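Local coordinates for putative bacterial transcription regulation protein (Staphylococcus aureus, PDB 3LUR), which is a putative transcription regulator that probably senses small molecules through a domain related to integron-associated effector-binding proteins, at residues A[7-12]-A[95-100]; A[16-21]-A[69-74]; A[50-55]-A[75-80]; A[101-106]-A[145-150]. All blocks are in the same frame, centred on the assembly; numbering follows the deposited sequence. Where two conformers were deposited one is given.

All four contacts lie in a six-stranded antiparallel sheet closed into a barrel, or in loops at its ends. Strand 5-21 pairs with strand 88-103 in contact 1 and with strand 70-77 in contact 2, whose centres lie about 20 Å apart. Contact 4 joins strand 88-103 to strand 149-156 and follows contact 1 along the chain. Contacts 2 and 3, whose segments alternate, lie within the loop that contact 1 closes. Contact 3 touches contact 1 through L12 and L55, and contact 2 through G16 and A75. Contacts 1, 2 and 4 thus pair neighbouring barrel strands and contact 3 fastens the loop after helix 43-50 to strand 70-77, consistent with an effector-binding fold.

Contact 1 (A[7-12]-A[95-100])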
loop_
_atom_site.group_PDB
_atom_site.type_symbol
_atom_site.label_atom_id
_atom_site.label_comp_id
_atom_site.label_asym_id
_atom_site.label_seq_id
_atom_site.Cartn_x
_atom_site.Cartn_y
_atom_site.Cartn_z
ATOM N N GLN A 7 -2.985 9.290 -11.666
ATOM C CA GLN A 7 -4.230 8.569 -11.586
ATOM C C GLN A 7 -5.038 9.240 -10.491
ATOM O O GLN A 7 -4.500 10.019 -9.705
ATOM C CB GLN A 7 -4.009 7.098 -11.220
ATOM C CG GLN A 7 -3.198 6.290 -12.216
ATOM C CD GLN A 7 -3.878 6.153 -13.578
ATOM O OE1 GLN A 7 -5.045 6.516 -13.745
ATOM N NE2 GLN A 7 -3.135 5.640 -14.565
ATOM N N GLN A 8 -6.333 8.995 -10.467
ATOM C CA GLN A 8 -7.160 9.523 -9.412
ATOM C C GLN A 8 -8.127 8.479 -8.934
ATOM O O GLN A 8 -8.614 7.680 -9.722
ATOM C CB GLN A 8 -7.885 10.782 -9.861
ATOM C CG GLN A 8 -8.818 10.639 -10.990
ATOM C CD GLN A 8 -9.448 11.968 -11.333
ATOM O OE1 GLN A 8 -8.745 12.953 -11.531
ATOM N NE2 GLN A 8 -10.776 12.008 -11.397
ATOM N N LEU A 9 -8.375 8.465 -7.628
ATOM C CA LEU A 9 -9.315 7.537 -7.038
ATOM C C LEU A 9 -10.439 8.270 -6.278
ATOM O O LEU A 9 -10.210 9.312 -5.645
ATOM C CB LEU A 9 -8.605 6.613 -6.061
ATOM C CG LEU A 9 -7.518 5.670 -6.564
ATOM C CD1 LEU A 9 -6.989 4.919 -5.358
ATOM C CD2 LEU A 9 -8.052 4.715 -7.642
ATOM N N ALA A 10 -11.644 7.719 -6.361
ATOM C CA ALA A 10 -12.747 8.126 -5.518
ATOM C C ALA A 10 -12.417 7.608 -4.113
ATOM O O ALA A 10 -11.419 6.894 -3.920
ATOM C CB ALA A 10 -14.020 7.505 -5.993
ATOM N N SER A 11 -13.232 7.942 -3.132
ATOM C CA SER A 11 -12.978 7.429 -1.804
ATOM C C SER A 11 -13.255 5.940 -1.838
ATOM O O SER A 11 -14.218 5.493 -2.453
ATOM C CB SER A 11 -13.826 8.115 -0.746
ATOM O OG SER A 11 -13.455 9.483 -0.640
ATOM N N LEU A 12 -12.415 5.172 -1.181
ATOM C CA LEU A 12 -12.576 3.727 -1.200
ATOM C C LEU A 12 -12.679 3.166 0.196
ATOM O O LEU A 12 -12.193 3.763 1.145
ATOM C CB LEU A 12 -11.391 3.090 -1.914
ATOM C CG LEU A 12 -11.203 3.454 -3.385
ATOM C CD1 LEU A 12 -9.900 2.898 -3.860
ATOM C CD2 LEU A 12 -12.347 2.983 -4.272
ATOM N N SER A 95 -8.280 10.986 -3.823
ATOM C CA SER A 95 -7.068 11.733 -4.082
ATOM C C SER A 95 -6.558 11.463 -5.460
ATOM O O SER A 95 -6.889 10.423 -6.079
ATOM C CB SER A 95 -5.974 11.335 -3.078
ATOM O OG SER A 95 -4.821 12.138 -3.248
ATOM N N LYS A 96 -5.761 12.398 -5.940
ATOM C CA LYS A 96 -4.928 12.172 -7.102
ATOM C C LYS A 96 -3.648 11.517 -6.589
ATOM O O LYS A 96 -3.271 11.666 -5.403
ATOM C CB LYS A 96 -4.607 13.466 -7.844
ATOM C CG LYS A 96 -5.780 14.084 -8.602
ATOM C CD LYS A 96 -5.304 15.336 -9.355
ATOM C CE LYS A 96 -6.411 15.949 -10.207
ATOM N NZ LYS A 96 -5.968 17.226 -10.836
ATOM N N TYR A 97 -2.991 10.781 -7.476
ATOM C CA TYR A 97 -1.805 10.040 -7.134
ATOM C C TYR A 97 -0.794 10.080 -8.245
ATOM O O TYR A 97 -1.152 10.230 -9.422
ATOM C CB TYR A 97 -2.139 8.540 -6.926
ATOM C CG TYR A 97 -2.999 8.220 -5.721
ATOM C CD1 TYR A 97 -4.379 8.285 -5.784
ATOM C CD2 TYR A 97 -2.420 7.863 -4.531
ATOM C CE1 TYR A 97 -5.158 7.999 -4.654
ATOM C CE2 TYR A 97 -3.155 7.569 -3.431
ATOM C CZ TYR A 97 -4.515 7.634 -3.476
ATOM O OH TYR A 97 -5.181 7.345 -2.338
HETATM N N MSE A 98 0.480 9.984 -7.850
HETATM C CA MSE A 98 1.539 9.651 -8.772
HETATM C C MSE A 98 1.718 8.155 -8.575
HETATM O O MSE A 98 1.846 7.687 -7.437
HETATM C CB MSE A 98 2.830 10.391 -8.457
HETATM C CG MSE A 98 2.723 11.877 -8.598
HETATM SE SE MSE A 98 4.424 12.689 -8.039
HETATM C CE MSE A 98 4.360 12.182 -6.174
ATOM N N VAL A 99 1.674 7.398 -9.661
ATOM C CA VAL A 99 1.791 5.954 -9.598
ATOM C C VAL A 99 3.071 5.480 -10.256
ATOM O O VAL A 99 3.284 5.708 -11.457
ATOM C CB VAL A 99 0.603 5.260 -10.238
ATOM C CG1 VAL A 99 0.734 3.696 -10.077
ATOM C CG2 VAL A 99 -0.679 5.763 -9.629
ATOM N N PHE A 100 3.961 4.927 -9.439
ATOM C CA PHE A 100 5.271 4.456 -9.884
ATOM C C PHE A 100 5.224 2.951 -9.980
ATOM O O PHE A 100 4.288 2.334 -9.487
ATOM C CB PHE A 100 6.355 4.842 -8.879
ATOM C CG PHE A 100 6.436 6.303 -8.614
ATOM C CD1 PHE A 100 5.590 6.889 -7.707
ATOM C CD2 PHE A 100 7.386 7.090 -9.254
ATOM C CE1 PHE A 100 5.659 8.264 -7.445
ATOM C CE2 PHE A 100 7.459 8.455 -9.009
ATOM C CZ PHE A 100 6.613 9.042 -8.112
#
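Q7 and Y97 exchange two backbone hydrogen bonds and L9 and S95 exchange two more, so that strands 7-9 and 95-100 run antiparallel, their axes 4.6 Å apart at closest approach. Q7 N donates to Y97 O at 3.0 Å, and Y97 N answers to Q7 O at 2.8 Å. L9 N reaches S95 O at 2.9 Å in an almost straight bond (174°). Between them, Q8 and K96 form a non-hydrogen-bonded pair with their CA atoms 4.2 Å apart; here K96 CA makes a C-H...O contact with Q7 O, and Q8 CA another with S95 O.

Apolar contact is concentrated on the face carrying L9 and Y97. The leucine crosses the tyrosine at about a right angle and sets CD1 3.7 Å from Y97 CE1, while Q7 O lies at the ring edge. W153 meets the same ring edge-to-face. Further along, Q7 CG touches V99 CG2 at 3.6 Å; the Q7 chain then bends at chi2 (-64°), and its amide leads away from the neighbouring strand.

On the other face the long side chains of Q8 and K96 run alongside each other in the same direction, with Q8 OE1 4.0 Å from K96 CE. Among the buried polar groups, S95 OG is hydrogen-bonded to both K96 O and K130 NZ. This antiparallel pairing of the first strand with strand 88-103 is the seam that closes the barrel of this effector-binding fold.

Contact 2 (A[16-21]-A[69-74])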
loop_
_atom_site.group_PDB
_atom_site.type_symbol
_atom_site.label_atom_id
_atom_site.label_comp_id
_atom_site.label_asym_id
_atom_site.label_seq_id
_atom_site.Cartn_x
_atom_site.Cartn_y
_atom_site.Cartn_z
ATOM N N GLY A 16 -9.113 -4.816 5.954
ATOM C CA GLY A 16 -7.864 -5.501 6.197
ATOM C C GLY A 16 -7.398 -5.500 7.629
ATOM O O GLY A 16 -8.200 -5.356 8.568
ATOM N N ILE A 17 -6.086 -5.659 7.787
ATOM C CA ILE A 17 -5.456 -5.755 9.088
ATOM C C ILE A 17 -4.288 -4.802 9.139
ATOM O O ILE A 17 -3.483 -4.751 8.211
ATOM C CB ILE A 17 -4.946 -7.198 9.371
ATOM C CG1 ILE A 17 -6.098 -8.201 9.318
ATOM C CG2 ILE A 17 -4.317 -7.268 10.742
ATOM C CD1 ILE A 17 -7.145 -7.972 10.452
ATOM N N LYS A 18 -4.170 -4.098 10.262
ATOM C CA LYS A 18 -3.142 -3.092 10.420
ATOM C C LYS A 18 -2.163 -3.465 11.527
ATOM O O LYS A 18 -2.545 -4.018 12.536
ATOM C CB LYS A 18 -3.788 -1.729 10.737
ATOM C CG LYS A 18 -2.806 -0.568 10.764
ATOM C CD LYS A 18 -3.491 0.792 10.984
ATOM C CE LYS A 18 -3.677 1.153 12.442
ATOM N NZ LYS A 18 -3.924 2.630 12.582
ATOM N N GLU A 19 -0.888 -3.157 11.298
ATOM C CA GLU A 19 0.161 -3.299 12.324
ATOM C C GLU A 19 0.842 -1.938 12.412
ATOM O O GLU A 19 0.982 -1.271 11.410
ATOM C CB GLU A 19 1.160 -4.393 11.988
ATOM C CG GLU A 19 0.603 -5.765 12.262
ATOM C CD GLU A 19 1.653 -6.875 12.220
ATOM O OE1 GLU A 19 2.823 -6.630 11.819
ATOM O OE2 GLU A 19 1.285 -8.005 12.571
ATOM N N THR A 20 1.217 -1.522 13.618
ATOM C CA THR A 20 1.836 -0.227 13.800
ATOM C C THR A 20 3.240 -0.451 14.301
ATOM O O THR A 20 3.469 -1.259 15.204
ATOM C CB THR A 20 1.034 0.649 14.776
ATOM O OG1 THR A 20 -0.290 0.820 14.271
ATOM C CG2 THR A 20 1.692 2.049 14.976
ATOM N N TYR A 21 4.176 0.252 13.681
ATOM C CA TYR A 21 5.569 0.156 14.034
ATOM C C TYR A 21 6.077 1.505 14.522
ATOM O O TYR A 21 5.457 2.557 14.266
ATOM C CB TYR A 21 6.339 -0.294 12.820
ATOM C CG TYR A 21 5.701 -1.491 12.166
ATOM C CD1 TYR A 21 5.771 -2.733 12.754
ATOM C CD2 TYR A 21 5.030 -1.373 10.946
ATOM C CE1 TYR A 21 5.192 -3.845 12.152
ATOM C CE2 TYR A 21 4.463 -2.463 10.342
ATOM C CZ TYR A 21 4.547 -3.698 10.956
ATOM O OH TYR A 21 3.986 -4.796 10.360
ATOM N N LYS A 69 4.974 7.422 14.192
ATOM C CA LYS A 69 4.910 5.987 13.946
ATOM C C LYS A 69 4.466 5.716 12.526
ATOM O O LYS A 69 4.015 6.603 11.827
ATOM C CB LYS A 69 3.980 5.293 14.951
ATOM C CG LYS A 69 4.557 5.238 16.368
ATOM C CD LYS A 69 3.556 4.679 17.364
ATOM C CE LYS A 69 4.157 4.539 18.765
ATOM N NZ LYS A 69 5.160 3.438 18.844
HETATM N N MSE A 70 4.642 4.475 12.088
HETATM C CA MSE A 70 4.242 4.087 10.760
HETATM C C MSE A 70 3.430 2.810 10.868
HETATM O O MSE A 70 3.911 1.810 11.430
HETATM C CB MSE A 70 5.480 3.853 9.895
HETATM C CG MSE A 70 5.198 3.289 8.514
HETATM SE SE MSE A 70 4.332 4.542 7.336
HETATM C CE MSE A 70 5.723 5.909 7.177
ATOM N N SER A 71 2.202 2.852 10.359
ATOM C CA SER A 71 1.358 1.664 10.299
ATOM C C SER A 71 1.346 1.108 8.879
ATOM O O SER A 71 1.537 1.832 7.913
ATOM C CB SER A 71 -0.068 1.993 10.739
ATOM O OG SER A 71 -0.115 2.327 12.110
ATOM N N TYR A 72 1.166 -0.195 8.764
ATOM C CA TYR A 72 1.057 -0.826 7.495
ATOM C C TYR A 72 -0.205 -1.657 7.550
ATOM O O TYR A 72 -0.381 -2.431 8.491
ATOM C CB TYR A 72 2.215 -1.745 7.289
ATOM C CG TYR A 72 2.357 -2.318 5.936
ATOM C CD1 TYR A 72 2.961 -1.581 4.925
ATOM C CD2 TYR A 72 1.973 -3.623 5.653
ATOM C CE1 TYR A 72 3.162 -2.107 3.671
ATOM C CE2 TYR A 72 2.168 -4.165 4.389
ATOM C CZ TYR A 72 2.781 -3.405 3.407
ATOM O OH TYR A 72 3.029 -3.904 2.152
HETATM N N MSE A 73 -1.075 -1.484 6.580
HETATM C CA MSE A 73 -2.287 -2.258 6.535
HETATM C C MSE A 73 -2.341 -3.106 5.277
HETATM O O MSE A 73 -2.227 -2.611 4.143
HETATM C CB MSE A 73 -3.517 -1.342 6.647
HETATM C CG MSE A 73 -4.843 -2.062 6.622
HETATM SE SE MSE A 73 -6.246 -0.694 6.523
HETATM C CE MSE A 73 -7.778 -1.835 6.537
ATOM N N ILE A 74 -2.495 -4.406 5.469
ATOM C CA ILE A 74 -2.704 -5.316 4.351
ATOM C C ILE A 74 -4.211 -5.277 4.133
ATOM O O ILE A 74 -4.975 -5.526 5.066
ATOM C CB ILE A 74 -2.204 -6.710 4.700
ATOM C CG1 ILE A 74 -0.678 -6.656 4.785
ATOM C CG2 ILE A 74 -2.688 -7.765 3.668
ATOM C CD1 ILE A 74 -0.029 -7.946 5.289
#
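Y21 turns the edge of its ring to Y72, with CE2 3.9 Å from Y72 CB, which lies near the ring plane; the two side chains cross at a slant. The Y21 hydroxyl donates to E19 OE1 at 2.6 Å, which receives it on its anti lone pair, while E19 OE2 makes a salt bridge with R37. The Y72 phenol ends at E136 and the indole nitrogen of W35. Strands 16-21 and 70-74 are antiparallel barrel neighbours, with hydrogen-bonded pairs I17/I74, E19/Y72 and Y21/M70.

The opposite face of the strand pair carries K18, T20, S71 and M73. T20 OG1 and S71 OG are hydrogen-bonded at 2.6 Å, and in the conformer given K18 passes S71, with CD 3.6 Å from S71 CB. The extended side chain of selenomethionine M73 (chi3 -179°) places CE 3.3 Å from G16 N. Glycine there also allows its CA to approach I74 O to 3.1 Å.

Each face thus has a carboxylate shared by a cation and a hydroxyl: R37 and Y21 at E19, K18 and S71 at E65. Such partners would be expected to favour the ionised form of both acids; E65 also links the two strands.

Contact 3 (A[50-55]-A[75-80])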
loop_
_atom_site.group_PDB
_atom_site.type_symbol
_atom_site.label_atom_id
_atom_site.label_comp_id
_atom_site.label_asym_id
_atom_site.label_seq_id
_atom_site.Cartn_x
_atom_site.Cartn_y
_atom_site.Cartn_z
ATOM N N LYS A 50 -13.296 -10.881 -0.358
ATOM C CA LYS A 50 -14.000 -9.603 -0.162
ATOM C C LYS A 50 -13.595 -8.542 -1.172
ATOM O O LYS A 50 -14.188 -7.470 -1.221
ATOM C CB LYS A 50 -13.698 -9.044 1.238
ATOM C CG LYS A 50 -14.094 -9.979 2.365
ATOM C CD LYS A 50 -13.980 -9.306 3.725
ATOM C CE LYS A 50 -14.376 -10.265 4.850
ATOM N NZ LYS A 50 -15.764 -10.787 4.668
ATOM N N ASN A 51 -12.574 -8.832 -1.951
ATOM C CA ASN A 51 -12.028 -7.867 -2.915
ATOM C C ASN A 51 -13.055 -7.543 -3.991
ATOM O O ASN A 51 -13.443 -8.412 -4.760
ATOM C CB ASN A 51 -10.739 -8.413 -3.528
ATOM C CG ASN A 51 -9.931 -7.351 -4.270
ATOM O OD1 ASN A 51 -10.480 -6.434 -4.866
ATOM N ND2 ASN A 51 -8.613 -7.494 -4.243
ATOM N N ASN A 52 -13.499 -6.295 -4.033
ATOM C CA ASN A 52 -14.550 -5.897 -4.984
ATOM C C ASN A 52 -14.020 -5.392 -6.312
ATOM O O ASN A 52 -14.782 -4.918 -7.110
ATOM C CB ASN A 52 -15.493 -4.849 -4.362
ATOM C CG ASN A 52 -14.852 -3.486 -4.203
ATOM O OD1 ASN A 52 -13.683 -3.289 -4.538
ATOM N ND2 ASN A 52 -15.615 -2.533 -3.687
ATOM N N GLY A 53 -12.703 -5.435 -6.506
ATOM C CA GLY A 53 -12.089 -5.004 -7.762
ATOM C C GLY A 53 -11.849 -3.506 -7.973
ATOM O O GLY A 53 -11.297 -3.130 -9.000
ATOM N N ASP A 54 -12.221 -2.652 -7.015
ATOM C CA ASP A 54 -11.988 -1.200 -7.159
ATOM C C ASP A 54 -10.531 -0.933 -7.465
ATOM O O ASP A 54 -10.218 0.001 -8.205
ATOM C CB ASP A 54 -12.386 -0.427 -5.905
ATOM C CG ASP A 54 -13.878 -0.244 -5.787
ATOM O OD1 ASP A 54 -14.579 -0.353 -6.804
ATOM O OD2 ASP A 54 -14.355 0.046 -4.682
ATOM N N LEU A 55 -9.646 -1.682 -6.799
ATOM C CA LEU A 55 -8.220 -1.710 -7.129
ATOM C C LEU A 55 -7.893 -3.167 -7.431
ATOM O O LEU A 55 -8.279 -4.071 -6.679
ATOM C CB LEU A 55 -7.348 -1.186 -5.997
ATOM C CG LEU A 55 -7.410 0.334 -5.820
ATOM C CD1 LEU A 55 -6.729 0.764 -4.566
ATOM C CD2 LEU A 55 -6.803 1.038 -7.059
ATOM N N ALA A 75 -4.638 -4.943 2.926
ATOM C CA ALA A 75 -6.041 -4.701 2.704
ATOM C C ALA A 75 -6.458 -4.852 1.255
ATOM O O ALA A 75 -5.632 -4.807 0.320
ATOM C CB ALA A 75 -6.350 -3.260 3.140
ATOM N N VAL A 76 -7.760 -4.979 1.080
ATOM C CA VAL A 76 -8.368 -5.004 -0.248
ATOM C C VAL A 76 -9.479 -3.971 -0.282
ATOM O O VAL A 76 -10.042 -3.614 0.753
ATOM C CB VAL A 76 -8.981 -6.378 -0.620
ATOM C CG1 VAL A 76 -7.911 -7.456 -0.647
ATOM C CG2 VAL A 76 -10.137 -6.771 0.334
ATOM N N THR A 77 -9.795 -3.491 -1.482
ATOM C CA THR A 77 -10.932 -2.604 -1.645
ATOM C C THR A 77 -12.156 -3.481 -1.576
ATOM O O THR A 77 -12.246 -4.530 -2.258
ATOM C CB THR A 77 -10.920 -1.877 -2.965
ATOM O OG1 THR A 77 -10.855 -2.831 -4.030
ATOM C CG2 THR A 77 -9.762 -0.914 -3.043
ATOM N N GLY A 78 -13.096 -3.092 -0.716
ATOM C CA GLY A 78 -14.317 -3.854 -0.522
ATOM C C GLY A 78 -15.545 -2.997 -0.362
ATOM O O GLY A 78 -15.461 -1.771 -0.330
ATOM N N ASP A 79 -16.695 -3.657 -0.285
ATOM C CA ASP A 79 -17.970 -2.982 -0.048
ATOM C C ASP A 79 -18.193 -2.850 1.446
ATOM O O ASP A 79 -17.689 -3.660 2.211
ATOM C CB ASP A 79 -19.128 -3.787 -0.644
ATOM C CG ASP A 79 -19.044 -3.905 -2.167
ATOM O OD1 ASP A 79 -18.398 -3.045 -2.795
ATOM O OD2 ASP A 79 -19.644 -4.839 -2.719
ATOM N N ASN A 80 -18.914 -1.807 1.855
ATOM C CA ASN A 80 -19.174 -1.654 3.274
ATOM C C ASN A 80 -20.449 -2.384 3.685
ATOM O O ASN A 80 -21.425 -2.455 2.945
ATOM C CB ASN A 80 -19.183 -0.190 3.711
ATOM C CG ASN A 80 -19.014 -0.046 5.214
ATOM O OD1 ASN A 80 -18.747 -1.022 5.904
ATOM N ND2 ASN A 80 -19.163 1.164 5.720
HETATM O O HOH W 1 -16.485 -6.602 -0.248
HETATM O O HOH W 2 -14.299 0.410 -2.030
HETATM O O HOH W 3 -8.137 -4.140 -3.725
#
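N52 OD1 is gripped by two donors that arrive from opposite faces of its plane: T77 OG1 at 2.9 Å and D54 N, also at 2.9 Å. The second bond closes an Asx turn, and N51 OD1 makes another by accepting from G53 N, so two successive Asx turns shape the loop that leads from helix 43-50 to strand 58-64. The other end of the N52 amide points ND2 at D79 OD1, 3.0 Å away and nearly straight (176°). D79 OD1 lies in the amide plane, but is itself met from above its carboxylate plane, the two planes being 62° apart.

The end of strand 70-77 holds the loop by main chain and side chain alike. N52 N donates to T77 O at 2.8 Å, and T77 OG1 accepts from L55 N at 3.2 Å as well as donating to N52. The other branch of T77, CG2, rests 3.8 Å from L55 CD1, the side chains crossing at about a right angle. N51 packs against V76, in the conformer given, its ND2 fixed by Q48 and G57. At the outer end a water donates to K50 O at 2.6 Å and accepts from D79 N at 3.0 Å.

Contact 4 (A[101-106]-A[145-150]); sequences EAQGAV and SEKYIT
G104 and Y148 mark the tight part of this contact. G104 N donates to Y148 O at 2.8 Å, G104 CA comes within 3.2 Å of E146 O, and G104 O lies at the edge of the Y148 ring. Beside it the antiparallel pair A102 and T150 exchanges two nearly straight bonds, A102 N to T150 O at 2.8 Å and T150 N to A102 O at 2.9 Å. V106 CG2 meets Y148 obliquely, 3.7 Å from CD2. A water donates to A102 O or G104 O and lies 2.9 Å from T150 OG1.

Contacts on the outer side are made by longer, more exposed chains. E101 lays its carboxylate carbon against I149 CG2, and Q103 stretches out to donate from NE2 to K147 O at 3.1 Å; K147 O lies in the plane of the Q103 amide, though NE2 approaches it well off the C=O axis (109°). E146 bends at chi2 (-47°) to turn CD back, and its OE1 accepts from A105 N at 3.1 Å from above the carboxylate plane. E146 and K147 are the central residues of a type I turn from S145 to Y148, in which S145 OG accepts from K147 N, an ST turn.

Inward, V106, Y148 and T150 all touch Y138 of strand 134-138, the Y148 hydroxyl is hydrogen-bonded to Q139 O, and helix 108-124 meets the strand pair through K113 on A102 and V110 on T150.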
loop_
_atom_site.group_PDB
_atom_site.type_symbol
_atom_site.label_atom_id
_atom_site.label_comp_id
_atom_site.label_asym_id
_atom_site.label_seq_id
_atom_site.Cartn_x
_atom_site.Cartn_y
_atom_site.Cartn_z
ATOM N N GLU A 101 6.212 2.370 -10.649
ATOM C CA GLU A 101 6.348 0.917 -10.748
ATOM C C GLU A 101 7.691 0.479 -10.179
ATOM O O GLU A 101 8.743 1.096 -10.460
ATOM C CB GLU A 101 6.209 0.431 -12.186
ATOM C CG GLU A 101 4.775 0.466 -12.701
ATOM C CD GLU A 101 4.609 -0.165 -14.084
ATOM O OE1 GLU A 101 5.627 -0.374 -14.782
ATOM O OE2 GLU A 101 3.453 -0.483 -14.458
ATOM N N ALA A 102 7.642 -0.534 -9.334
ATOM C CA ALA A 102 8.822 -1.196 -8.837
ATOM C C ALA A 102 8.867 -2.511 -9.564
ATOM O O ALA A 102 7.892 -3.232 -9.581
ATOM C CB ALA A 102 8.718 -1.435 -7.347
ATOM N N GLN A 103 9.974 -2.804 -10.205
ATOM C CA GLN A 103 10.109 -4.075 -10.869
ATOM C C GLN A 103 11.156 -4.917 -10.170
ATOM O O GLN A 103 12.326 -4.543 -10.091
ATOM C CB GLN A 103 10.441 -3.919 -12.359
ATOM C CG GLN A 103 10.372 -5.258 -13.072
ATOM C CD GLN A 103 10.441 -5.170 -14.566
ATOM O OE1 GLN A 103 11.232 -4.416 -15.105
ATOM N NE2 GLN A 103 9.661 -6.033 -15.261
ATOM N N GLY A 104 10.736 -6.077 -9.700
ATOM C CA GLY A 104 11.646 -6.951 -9.013
ATOM C C GLY A 104 10.977 -7.744 -7.929
ATOM O O GLY A 104 9.791 -7.602 -7.680
ATOM N N ALA A 105 11.787 -8.588 -7.294
ATOM C CA ALA A 105 11.347 -9.523 -6.277
ATOM C C ALA A 105 10.855 -8.823 -5.039
ATOM O O ALA A 105 11.481 -7.868 -4.570
ATOM C CB ALA A 105 12.505 -10.506 -5.921
ATOM N N VAL A 106 9.697 -9.255 -4.545
ATOM C CA VAL A 106 9.086 -8.681 -3.331
ATOM C C VAL A 106 9.705 -9.433 -2.146
ATOM O O VAL A 106 9.812 -10.656 -2.188
ATOM C CB VAL A 106 7.548 -8.828 -3.382
ATOM C CG1 VAL A 106 6.892 -8.197 -2.188
ATOM C CG2 VAL A 106 7.014 -8.228 -4.671
ATOM N N SER A 145 9.791 -13.070 -8.742
ATOM C CA SER A 145 10.480 -12.754 -9.985
ATOM C C SER A 145 11.127 -11.383 -10.022
ATOM O O SER A 145 10.551 -10.394 -9.545
ATOM C CB SER A 145 9.502 -12.843 -11.160
ATOM O OG SER A 145 10.148 -12.568 -12.409
ATOM N N GLU A 146 12.281 -11.303 -10.702
ATOM C CA GLU A 146 12.937 -10.006 -10.874
ATOM C C GLU A 146 12.149 -9.173 -11.871
ATOM O O GLU A 146 12.381 -7.977 -11.990
ATOM C CB GLU A 146 14.411 -10.145 -11.297
ATOM C CG GLU A 146 15.378 -10.639 -10.153
ATOM C CD GLU A 146 15.233 -9.916 -8.740
ATOM O OE1 GLU A 146 14.652 -8.780 -8.558
ATOM O OE2 GLU A 146 15.731 -10.532 -7.770
ATOM N N LYS A 147 11.143 -9.785 -12.513
ATOM C CA LYS A 147 10.296 -9.093 -13.484
ATOM C C LYS A 147 8.928 -8.727 -12.911
ATOM O O LYS A 147 8.128 -8.081 -13.585
ATOM C CB LYS A 147 10.106 -9.941 -14.760
ATOM C CG LYS A 147 11.298 -9.955 -15.740
ATOM C CD LYS A 147 12.416 -10.897 -15.303
ATOM C CE LYS A 147 13.462 -11.093 -16.426
ATOM N NZ LYS A 147 14.369 -12.280 -16.162
ATOM N N TYR A 148 8.649 -9.118 -11.668
ATOM C CA TYR A 148 7.360 -8.804 -11.074
ATOM C C TYR A 148 7.193 -7.300 -10.889
ATOM O O TYR A 148 8.129 -6.594 -10.472
ATOM C CB TYR A 148 7.161 -9.535 -9.723
ATOM C CG TYR A 148 5.845 -9.211 -9.068
ATOM C CD1 TYR A 148 4.673 -9.888 -9.433
ATOM C CD2 TYR A 148 5.744 -8.187 -8.141
ATOM C CE1 TYR A 148 3.451 -9.571 -8.854
ATOM C CE2 TYR A 148 4.530 -7.868 -7.552
ATOM C CZ TYR A 148 3.377 -8.550 -7.922
ATOM O OH TYR A 148 2.183 -8.197 -7.324
ATOM N N ILE A 149 6.008 -6.805 -11.214
ATOM C CA ILE A 149 5.721 -5.369 -11.083
ATOM C C ILE A 149 4.759 -5.057 -9.963
ATOM O O ILE A 149 3.650 -5.591 -9.912
ATOM C CB ILE A 149 5.160 -4.784 -12.398
ATOM C CG1 ILE A 149 6.249 -4.820 -13.469
ATOM C CG2 ILE A 149 4.691 -3.295 -12.174
ATOM C CD1 ILE A 149 5.727 -4.567 -14.881
ATOM N N THR A 150 5.203 -4.174 -9.060
ATOM C CA THR A 150 4.409 -3.672 -7.956
ATOM C C THR A 150 4.162 -2.190 -8.255
ATOM O O THR A 150 5.090 -1.479 -8.652
ATOM C CB THR A 150 5.192 -3.747 -6.595
ATOM O OG1 THR A 150 5.517 -5.100 -6.300
ATOM C CG2 THR A 150 4.369 -3.169 -5.446
HETATM O O HOH W 4 8.096 -5.468 -7.525
#